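Local atomic coordinates of PpBBE-like 1 D396N (Physcomitrella patens subsp. patens, PDB entry 6EO5), a protein that oxidises cellobiose as a flavin-dependent berberine bridge enzyme homologue of the VAO family, carrying a bi-covalently attached FAD. Residues 236-241 / 287-292. Sequence-based numbering, arbitrary orientation.
Sequences FKNFKS and ASAAPN
Asn238 accepts a hydrogen bond from the backbone of Ala290, a bond that joins helix 235-246 to the chain leaving helix 279-288. The distance from Ala290 N to Asn238 OD1 is 3.0 Å, and the bond is nearly straight, with 165° at the hydrogen and the donor tilted 19° from the carboxamide plane. CG of Asn238 lies anti to the carbonyl carbon (chi1 -62°), and from there the carboxamide oxygen reaches Ala290 N. The same oxygen also meets the methyl groups of Ala289 and Ala290, with Ala290 CB 3.5 Å from Asn238 OD1. One turn further along the helix, Ser241 packs against the helix end: its OG lies 3.3 Å from Ser288 CB. That hydroxyl is hydrogen-bonded to Phe285 O, back in helix 279-288. Lys237 lies extended over the outer side of the turn until it bends at chi4, and its CE comes 3.3 Å from Ser288 O and 3.5 Å from Ala289 O.

Beyond this shell, ND2 of Asn238 is hydrogen-bonded to Ser265 OG of the antiparallel sheet beneath helix 235-246. Trp229 of the same sheet touches Asn238 and Ala289. Because the peptide N-H of Ala290 can only donate, it requires the carboxamide oxygen on this side, leaving ND2 for Ser265, and a buried peptide N-H is satisfied where Ala289 departs from helical geometry. Asn238 thus ties the helix exit to both the neighbouring helix and the sheet.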
loop_
_atom_site.group_PDB
_atom_site.type_symbol
_atom_site.label_atom_id
_atom_site.label_comp_id
_atom_site.label_asym_id
_atom_site.label_seq_id
_atom_site.Cartn_x
_atom_site.Cartn_y
_atom_site.Cartn_z
ATOM N N PHE A 236 13.971 11.783 20.737
ATOM C CA PHE A 236 12.965 11.488 21.747
ATOM C C PHE A 236 11.971 12.632 21.861
ATOM O O PHE A 236 10.749 12.421 21.856
ATOM C CB PHE A 236 13.623 11.230 23.102
ATOM C CG PHE A 236 12.636 10.947 24.192
ATOM C CD1 PHE A 236 12.057 11.985 24.914
ATOM C CD2 PHE A 236 12.259 9.647 24.477
ATOM C CE1 PHE A 236 11.126 11.727 25.896
ATOM C CE2 PHE A 236 11.326 9.382 25.468
ATOM C CZ PHE A 236 10.763 10.422 26.177
ATOM N N LYS A 237 12.488 13.858 21.977
ATOM C CA LYS A 237 11.629 15.020 22.146
ATOM C C LYS A 237 10.680 15.169 20.964
ATOM O O LYS A 237 9.474 15.386 21.147
ATOM C CB LYS A 237 12.500 16.266 22.329
ATOM C CG LYS A 237 11.778 17.483 22.892
ATOM C CD LYS A 237 12.715 18.680 22.995
ATOM C CE LYS A 237 11.948 19.942 23.369
ATOM N NZ LYS A 237 11.333 19.826 24.720
ATOM N N ASN A 238 11.203 15.040 19.736
ATOM C CA ASN A 238 10.345 15.217 18.567
ATOM C C ASN A 238 9.294 14.117 18.481
ATOM O O ASN A 238 8.118 14.399 18.226
ATOM C CB ASN A 238 11.171 15.267 17.280
ATOM C CG ASN A 238 12.133 16.437 17.239
ATOM O OD1 ASN A 238 12.107 17.300 18.107
ATOM N ND2 ASN A 238 12.985 16.473 16.222
ATOM N N PHE A 239 9.686 12.858 18.705
ATOM C CA PHE A 239 8.711 11.777 18.598
ATOM C C PHE A 239 7.638 11.891 19.674
ATOM O O PHE A 239 6.448 11.708 19.385
ATOM C CB PHE A 239 9.378 10.397 18.668
ATOM C CG PHE A 239 8.422 9.293 18.341
ATOM C CD1 PHE A 239 8.091 9.026 17.020
ATOM C CD2 PHE A 239 7.770 8.594 19.343
ATOM C CE1 PHE A 239 7.170 8.057 16.697
ATOM C CE2 PHE A 239 6.838 7.608 19.027
ATOM C CZ PHE A 239 6.541 7.344 17.695
ATOM N N LYS A 240 8.032 12.192 20.919
ATOM C CA LYS A 240 7.044 12.365 21.981
ATOM C C LYS A 240 6.061 13.478 21.641
ATOM O O LYS A 240 4.850 13.335 21.849
ATOM C CB LYS A 240 7.737 12.655 23.310
ATOM C CG LYS A 240 6.813 12.653 24.512
ATOM C CD LYS A 240 7.635 12.658 25.797
ATOM C CE LYS A 240 6.772 12.894 27.028
ATOM N NZ LYS A 240 5.498 12.158 26.853
ATOM N N SER A 241 6.561 14.587 21.094
ATOM C CA SER A 241 5.677 15.683 20.720
ATOM C C SER A 241 4.738 15.283 19.591
ATOM O O SER A 241 3.575 15.702 19.569
ATOM C CB SER A 241 6.491 16.902 20.323
ATOM O OG SER A 241 5.606 17.931 19.953
ATOM N N ALA A 287 5.499 23.453 19.588
ATOM C CA ALA A 287 5.822 23.930 20.926
ATOM C C ALA A 287 6.597 22.884 21.727
ATOM O O ALA A 287 7.479 23.234 22.515
ATOM C CB ALA A 287 4.542 24.343 21.651
ATOM N N SER A 288 6.305 21.598 21.538
ATOM C CA SER A 288 7.001 20.585 22.323
ATOM C C SER A 288 8.132 19.887 21.586
ATOM O O SER A 288 8.952 19.223 22.235
ATOM C CB SER A 288 6.018 19.534 22.829
ATOM O OG SER A 288 5.277 20.060 23.911
ATOM N N ALA A 289 8.199 20.007 20.262
ATOM C CA ALA A 289 9.367 19.517 19.549
ATOM C C ALA A 289 10.572 20.392 19.874
ATOM O O ALA A 289 10.472 21.408 20.565
ATOM C CB ALA A 289 9.127 19.492 18.041
ATOM N N ALA A 290 11.725 19.980 19.372
ATOM C CA ALA A 290 12.933 20.728 19.614
ATOM C C ALA A 290 12.896 22.049 18.845
ATOM O O ALA A 290 12.160 22.200 17.861
ATOM C CB ALA A 290 14.143 19.902 19.209
ATOM N N PRO A 291 13.665 23.035 19.293
ATOM C CA PRO A 291 13.687 24.322 18.598
ATOM C C PRO A 291 14.299 24.209 17.212
ATOM O O PRO A 291 15.013 23.258 16.888
ATOM C CB PRO A 291 14.549 25.197 19.514
ATOM C CG PRO A 291 15.349 24.215 20.324
ATOM C CD PRO A 291 14.429 23.080 20.549
ATOM N N ASN A 292 13.997 25.209 16.390
ATOM C CA ASN A 292 14.652 25.440 15.105
ATOM C C ASN A 292 14.436 24.366 14.049
ATOM O O ASN A 292 15.399 23.993 13.369
ATOM C CB ASN A 292 16.161 25.598 15.300
ATOM C CG ASN A 292 16.509 26.850 16.046
ATOM O OD1 ASN A 292 15.908 27.908 15.812
ATOM N ND2 ASN A 292 17.473 26.746 16.967
#